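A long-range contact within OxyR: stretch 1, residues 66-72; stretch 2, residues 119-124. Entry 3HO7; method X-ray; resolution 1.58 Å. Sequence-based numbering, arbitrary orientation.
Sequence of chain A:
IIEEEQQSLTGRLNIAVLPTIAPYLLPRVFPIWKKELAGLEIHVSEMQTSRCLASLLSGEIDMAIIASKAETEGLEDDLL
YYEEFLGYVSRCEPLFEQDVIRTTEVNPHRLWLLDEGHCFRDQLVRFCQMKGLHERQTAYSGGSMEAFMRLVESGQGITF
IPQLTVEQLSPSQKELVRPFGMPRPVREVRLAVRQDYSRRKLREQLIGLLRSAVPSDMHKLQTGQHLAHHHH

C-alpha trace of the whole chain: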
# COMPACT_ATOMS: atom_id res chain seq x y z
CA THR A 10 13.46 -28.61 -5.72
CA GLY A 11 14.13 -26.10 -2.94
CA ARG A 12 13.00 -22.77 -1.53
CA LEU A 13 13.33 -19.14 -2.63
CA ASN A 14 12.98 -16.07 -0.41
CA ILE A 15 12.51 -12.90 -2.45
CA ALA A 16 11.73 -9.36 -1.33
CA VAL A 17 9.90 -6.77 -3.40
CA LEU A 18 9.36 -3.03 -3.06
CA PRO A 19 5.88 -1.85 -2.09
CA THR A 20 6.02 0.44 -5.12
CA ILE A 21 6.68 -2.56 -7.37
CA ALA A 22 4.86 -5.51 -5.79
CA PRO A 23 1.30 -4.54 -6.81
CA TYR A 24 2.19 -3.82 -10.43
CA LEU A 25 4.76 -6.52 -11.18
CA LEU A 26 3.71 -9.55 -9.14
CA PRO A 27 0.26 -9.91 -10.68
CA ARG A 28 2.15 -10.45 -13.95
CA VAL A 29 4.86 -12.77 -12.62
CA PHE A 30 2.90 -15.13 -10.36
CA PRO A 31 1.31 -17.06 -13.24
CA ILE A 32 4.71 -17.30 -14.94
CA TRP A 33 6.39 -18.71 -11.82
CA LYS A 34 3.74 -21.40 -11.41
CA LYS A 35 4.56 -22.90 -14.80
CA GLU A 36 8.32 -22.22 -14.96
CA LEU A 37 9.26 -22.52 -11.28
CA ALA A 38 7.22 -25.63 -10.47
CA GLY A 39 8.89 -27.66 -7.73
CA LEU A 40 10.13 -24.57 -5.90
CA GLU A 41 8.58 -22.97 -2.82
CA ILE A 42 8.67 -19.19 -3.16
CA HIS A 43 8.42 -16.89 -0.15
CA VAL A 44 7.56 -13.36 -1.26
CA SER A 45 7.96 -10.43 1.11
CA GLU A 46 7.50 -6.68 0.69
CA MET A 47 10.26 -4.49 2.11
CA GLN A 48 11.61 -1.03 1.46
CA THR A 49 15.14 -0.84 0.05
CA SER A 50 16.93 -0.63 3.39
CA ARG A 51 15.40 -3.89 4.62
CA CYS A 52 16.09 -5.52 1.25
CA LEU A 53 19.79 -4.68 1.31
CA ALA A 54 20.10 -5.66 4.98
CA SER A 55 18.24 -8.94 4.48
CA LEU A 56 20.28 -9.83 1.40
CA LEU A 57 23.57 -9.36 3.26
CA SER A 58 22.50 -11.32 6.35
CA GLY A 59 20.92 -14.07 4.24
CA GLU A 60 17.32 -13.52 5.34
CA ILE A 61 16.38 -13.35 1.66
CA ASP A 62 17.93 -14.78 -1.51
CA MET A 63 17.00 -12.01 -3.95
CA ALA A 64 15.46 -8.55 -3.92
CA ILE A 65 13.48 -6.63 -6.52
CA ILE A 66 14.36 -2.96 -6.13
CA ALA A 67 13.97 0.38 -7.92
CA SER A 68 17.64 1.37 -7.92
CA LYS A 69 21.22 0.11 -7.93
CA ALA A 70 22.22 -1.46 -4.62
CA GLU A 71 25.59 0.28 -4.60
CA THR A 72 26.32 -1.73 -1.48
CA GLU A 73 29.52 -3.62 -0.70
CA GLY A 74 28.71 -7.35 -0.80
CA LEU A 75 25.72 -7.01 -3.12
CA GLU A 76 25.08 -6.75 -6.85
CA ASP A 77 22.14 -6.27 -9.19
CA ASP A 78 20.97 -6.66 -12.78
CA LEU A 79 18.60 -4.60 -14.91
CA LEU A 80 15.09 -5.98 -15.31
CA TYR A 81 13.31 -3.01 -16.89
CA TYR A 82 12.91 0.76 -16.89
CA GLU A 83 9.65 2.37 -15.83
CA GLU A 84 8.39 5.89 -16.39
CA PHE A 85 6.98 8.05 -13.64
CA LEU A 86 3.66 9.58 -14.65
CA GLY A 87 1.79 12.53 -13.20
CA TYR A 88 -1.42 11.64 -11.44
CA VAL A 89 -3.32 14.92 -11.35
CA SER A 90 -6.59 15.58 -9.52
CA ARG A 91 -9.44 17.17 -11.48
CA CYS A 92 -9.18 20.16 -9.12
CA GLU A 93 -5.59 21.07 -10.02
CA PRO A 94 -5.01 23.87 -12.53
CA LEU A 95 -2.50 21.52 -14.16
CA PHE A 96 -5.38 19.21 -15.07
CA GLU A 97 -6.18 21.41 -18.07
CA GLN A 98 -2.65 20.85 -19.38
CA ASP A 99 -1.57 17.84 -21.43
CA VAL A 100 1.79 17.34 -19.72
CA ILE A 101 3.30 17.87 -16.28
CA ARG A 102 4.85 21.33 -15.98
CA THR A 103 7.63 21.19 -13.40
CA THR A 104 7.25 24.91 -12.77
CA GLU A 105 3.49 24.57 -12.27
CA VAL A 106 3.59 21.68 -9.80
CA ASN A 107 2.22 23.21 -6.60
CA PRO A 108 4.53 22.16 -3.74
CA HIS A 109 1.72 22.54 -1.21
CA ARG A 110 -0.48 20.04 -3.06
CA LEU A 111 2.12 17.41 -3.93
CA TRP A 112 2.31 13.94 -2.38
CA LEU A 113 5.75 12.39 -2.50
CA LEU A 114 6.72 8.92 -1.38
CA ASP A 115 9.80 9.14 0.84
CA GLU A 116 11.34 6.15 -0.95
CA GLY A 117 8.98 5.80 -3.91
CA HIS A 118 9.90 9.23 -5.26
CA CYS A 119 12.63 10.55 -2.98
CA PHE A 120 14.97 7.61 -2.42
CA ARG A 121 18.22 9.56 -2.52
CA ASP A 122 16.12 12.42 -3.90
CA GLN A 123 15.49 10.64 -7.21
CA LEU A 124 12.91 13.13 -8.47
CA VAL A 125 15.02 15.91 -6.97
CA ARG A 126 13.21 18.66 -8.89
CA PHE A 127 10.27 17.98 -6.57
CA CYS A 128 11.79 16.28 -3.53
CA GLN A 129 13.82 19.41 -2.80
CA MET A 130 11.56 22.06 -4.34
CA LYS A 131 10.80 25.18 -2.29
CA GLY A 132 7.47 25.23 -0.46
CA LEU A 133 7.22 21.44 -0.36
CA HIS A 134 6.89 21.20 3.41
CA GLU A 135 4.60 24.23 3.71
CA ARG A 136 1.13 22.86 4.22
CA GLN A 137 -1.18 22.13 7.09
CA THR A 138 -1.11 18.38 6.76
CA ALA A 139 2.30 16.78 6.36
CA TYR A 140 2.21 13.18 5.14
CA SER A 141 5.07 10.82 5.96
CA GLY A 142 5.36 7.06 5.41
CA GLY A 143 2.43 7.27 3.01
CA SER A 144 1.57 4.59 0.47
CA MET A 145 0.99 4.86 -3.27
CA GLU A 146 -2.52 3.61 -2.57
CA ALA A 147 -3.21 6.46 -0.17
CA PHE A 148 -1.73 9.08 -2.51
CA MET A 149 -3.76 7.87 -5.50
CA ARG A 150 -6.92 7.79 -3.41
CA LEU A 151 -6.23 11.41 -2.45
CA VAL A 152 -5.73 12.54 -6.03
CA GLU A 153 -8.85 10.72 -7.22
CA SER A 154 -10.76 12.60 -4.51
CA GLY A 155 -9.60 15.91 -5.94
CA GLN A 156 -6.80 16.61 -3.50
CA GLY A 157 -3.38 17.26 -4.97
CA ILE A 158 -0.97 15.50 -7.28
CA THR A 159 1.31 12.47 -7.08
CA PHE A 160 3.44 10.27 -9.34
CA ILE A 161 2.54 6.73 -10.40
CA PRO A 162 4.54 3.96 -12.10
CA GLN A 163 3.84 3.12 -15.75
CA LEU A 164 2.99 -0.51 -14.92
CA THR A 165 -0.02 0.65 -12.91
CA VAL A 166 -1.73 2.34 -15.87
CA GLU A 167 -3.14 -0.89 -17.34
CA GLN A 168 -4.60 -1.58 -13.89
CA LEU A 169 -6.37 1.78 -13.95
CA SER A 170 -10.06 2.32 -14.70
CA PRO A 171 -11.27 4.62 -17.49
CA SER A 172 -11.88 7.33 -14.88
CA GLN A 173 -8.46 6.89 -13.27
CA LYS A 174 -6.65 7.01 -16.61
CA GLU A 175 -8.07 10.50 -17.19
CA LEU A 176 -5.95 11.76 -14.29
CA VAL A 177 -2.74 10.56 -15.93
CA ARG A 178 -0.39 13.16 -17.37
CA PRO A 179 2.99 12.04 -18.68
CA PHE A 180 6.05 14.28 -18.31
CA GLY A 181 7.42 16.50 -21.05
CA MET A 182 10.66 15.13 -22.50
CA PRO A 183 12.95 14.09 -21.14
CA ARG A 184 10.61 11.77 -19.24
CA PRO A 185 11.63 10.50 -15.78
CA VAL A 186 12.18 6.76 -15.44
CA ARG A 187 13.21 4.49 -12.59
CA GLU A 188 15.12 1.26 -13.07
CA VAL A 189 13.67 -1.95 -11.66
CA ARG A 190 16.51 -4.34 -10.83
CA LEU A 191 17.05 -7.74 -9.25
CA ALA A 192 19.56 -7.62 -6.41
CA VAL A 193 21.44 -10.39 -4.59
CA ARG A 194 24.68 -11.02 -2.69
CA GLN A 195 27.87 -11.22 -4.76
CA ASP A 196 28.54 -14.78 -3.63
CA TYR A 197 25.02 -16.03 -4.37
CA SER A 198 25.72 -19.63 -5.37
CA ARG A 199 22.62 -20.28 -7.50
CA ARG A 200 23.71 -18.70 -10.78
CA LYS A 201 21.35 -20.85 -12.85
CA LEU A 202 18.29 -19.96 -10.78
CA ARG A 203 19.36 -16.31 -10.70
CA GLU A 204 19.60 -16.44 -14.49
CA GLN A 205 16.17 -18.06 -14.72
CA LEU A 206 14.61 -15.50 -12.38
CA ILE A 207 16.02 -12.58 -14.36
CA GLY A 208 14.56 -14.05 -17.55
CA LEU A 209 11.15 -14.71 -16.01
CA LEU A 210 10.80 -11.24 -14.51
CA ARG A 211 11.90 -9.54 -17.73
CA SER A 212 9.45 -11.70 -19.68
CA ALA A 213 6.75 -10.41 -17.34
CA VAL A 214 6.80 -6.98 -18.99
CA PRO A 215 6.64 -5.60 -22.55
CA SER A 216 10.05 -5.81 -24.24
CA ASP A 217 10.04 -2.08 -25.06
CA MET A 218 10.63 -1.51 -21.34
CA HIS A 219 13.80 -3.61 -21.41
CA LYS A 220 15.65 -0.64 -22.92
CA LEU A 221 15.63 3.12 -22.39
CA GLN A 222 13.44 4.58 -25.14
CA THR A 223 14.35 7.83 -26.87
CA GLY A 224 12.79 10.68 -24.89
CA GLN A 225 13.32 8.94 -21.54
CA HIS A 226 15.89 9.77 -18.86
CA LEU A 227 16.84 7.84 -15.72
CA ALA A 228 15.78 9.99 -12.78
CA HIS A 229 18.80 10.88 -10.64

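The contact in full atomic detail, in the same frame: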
# COMPACT_ATOMS: atom_id res chain seq x y z
N ILE A 66 14.25 -4.33 -6.59
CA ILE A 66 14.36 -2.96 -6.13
C ILE A 66 14.24 -1.96 -7.27
O ILE A 66 14.25 -2.35 -8.44
CB ILE A 66 15.70 -2.74 -5.39
CG1 ILE A 66 16.87 -3.03 -6.33
CG2 ILE A 66 15.77 -3.61 -4.15
CD1 ILE A 66 18.23 -2.86 -5.69
N ALA A 67 14.13 -0.68 -6.93
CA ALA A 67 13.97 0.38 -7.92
C ALA A 67 15.21 1.27 -7.98
O ALA A 67 15.11 2.49 -8.10
CB ALA A 67 12.73 1.21 -7.61
N SER A 68 16.38 0.65 -7.90
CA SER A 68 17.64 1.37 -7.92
C SER A 68 18.82 0.40 -7.84
O SER A 68 18.64 -0.77 -7.51
CB SER A 68 17.70 2.35 -6.74
OG SER A 68 17.65 1.65 -5.51
N LYS A 69 20.02 0.90 -8.13
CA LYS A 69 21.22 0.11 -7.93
C LYS A 69 21.47 -0.04 -6.44
O LYS A 69 21.22 0.89 -5.67
CB LYS A 69 22.42 0.76 -8.62
CG LYS A 69 22.36 0.73 -10.14
CD LYS A 69 23.53 1.45 -10.78
CE LYS A 69 23.39 1.50 -12.29
NZ LYS A 69 22.18 2.26 -12.70
N ALA A 70 21.96 -1.20 -6.03
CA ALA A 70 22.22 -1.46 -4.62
C ALA A 70 23.41 -0.63 -4.13
O ALA A 70 23.41 -0.15 -3.00
CB ALA A 70 22.47 -2.94 -4.38
N GLU A 71 24.45 -0.56 -4.94
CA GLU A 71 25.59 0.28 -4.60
C GLU A 71 25.99 -0.01 -3.17
O GLU A 71 26.25 0.89 -2.38
CB GLU A 71 25.27 1.76 -4.83
CG GLU A 71 25.27 2.13 -6.30
CD GLU A 71 24.71 3.51 -6.57
OE1 GLU A 71 24.35 4.20 -5.60
OE2 GLU A 71 24.62 3.88 -7.75
N THR A 72 26.01 -1.29 -2.84
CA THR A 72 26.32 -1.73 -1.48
C THR A 72 27.38 -2.83 -1.51
O THR A 72 27.21 -3.84 -2.19
CB THR A 72 25.05 -2.28 -0.79
OG1 THR A 72 24.05 -1.26 -0.74
CG2 THR A 72 25.37 -2.74 0.63
N CYS A 119 11.50 9.81 -3.53
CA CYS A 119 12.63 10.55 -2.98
C CYS A 119 13.70 9.66 -2.34
O CYS A 119 14.37 10.08 -1.39
CB CYS A 119 12.14 11.60 -1.99
SG CYS A 119 11.01 12.81 -2.73
N PHE A 120 13.87 8.45 -2.86
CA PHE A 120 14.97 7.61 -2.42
C PHE A 120 16.25 8.21 -2.98
O PHE A 120 16.50 8.17 -4.18
CB PHE A 120 14.80 6.17 -2.91
CG PHE A 120 15.89 5.25 -2.43
CD1 PHE A 120 15.93 4.83 -1.11
CD2 PHE A 120 16.86 4.79 -3.30
CE1 PHE A 120 16.93 3.98 -0.67
CE2 PHE A 120 17.86 3.94 -2.87
CZ PHE A 120 17.89 3.53 -1.55
N ARG A 121 17.07 8.78 -2.09
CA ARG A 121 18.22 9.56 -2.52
C ARG A 121 17.73 10.63 -3.49
O ARG A 121 18.27 10.79 -4.59
CB ARG A 121 19.28 8.66 -3.16
CG ARG A 121 19.72 7.51 -2.26
CD ARG A 121 21.13 7.04 -2.58
NE ARG A 121 21.18 6.16 -3.75
CZ ARG A 121 21.09 4.84 -3.68
NH1 ARG A 121 20.95 4.24 -2.51
NH2 ARG A 121 21.14 4.11 -4.79
N ASP A 122 16.63 11.28 -3.14
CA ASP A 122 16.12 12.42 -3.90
C ASP A 122 16.06 12.15 -5.40
O ASP A 122 16.55 12.95 -6.19
CB ASP A 122 16.92 13.69 -3.59
CG ASP A 122 16.48 14.34 -2.29
OD1 ASP A 122 15.31 14.16 -1.89
OD2 ASP A 122 17.31 15.03 -1.66
N GLN A 123 15.48 11.02 -5.80
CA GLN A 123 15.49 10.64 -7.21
C GLN A 123 14.84 11.71 -8.08
O GLN A 123 15.45 12.21 -9.02
CB GLN A 123 14.80 9.29 -7.41
CG GLN A 123 14.77 8.83 -8.87
CD GLN A 123 14.52 7.34 -9.00
OE1 GLN A 123 14.01 6.70 -8.08
NE2 GLN A 123 14.88 6.79 -10.15
N LEU A 124 13.59 12.06 -7.76
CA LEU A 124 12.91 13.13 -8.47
C LEU A 124 13.23 14.46 -7.79
O LEU A 124 12.33 15.17 -7.33
CB LEU A 124 11.40 12.88 -8.49
CG LEU A 124 10.94 11.69 -9.34
CD1 LEU A 124 9.45 11.45 -9.20
CD2 LEU A 124 11.32 11.90 -10.80
O HOH W 1 15.61 4.07 -10.22
O HOH W 2 14.24 4.60 -6.91

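Two irregular segments of the OxyR chain, at least 50 residues apart in sequence where they touch, meet where side chains of the second stretch reach both backbone carbonyls and side chains of the first: the nearest CA atoms, those of Ser68 and Phe120, are 8.7 Å apart, and the contact buries just 188 Å² summed over both sides. Cys119 to Asp122 forms a type II beta turn, closed by a hydrogen bond from Asp122 N to Cys119 O (3.1 Å), and Leu124 follows as the N-cap of a helix. The turn places Phe120 and Arg121 with their CA-to-CB bonds toward the first stretch. Arg121 covers the most ground. Its NH2 donates a weak hydrogen bond to Lys69 O (3.3 Å, 153°), which lies near the guanidinium plane, where an N-H can reach it. Glu71 OE1 also lies 3.3 Å from Arg121 NH2, but over one face of the group; this salt bridge therefore rests on charge alone, with no N-H directed at the oxygen. Ser68, in the p rotamer, brings OG to 3.5 Å from Phe120 CE2, a packing contact oblique to the ring. Gln123 NE2, the amide donor, is 4.8 Å from Ala67 O, too far for a direct hydrogen bond. Water 1 bridges them, donating to Ala67 O (2.7 Å from the water O) and accepting from Gln123 NE2 (2.8 Å from the same O).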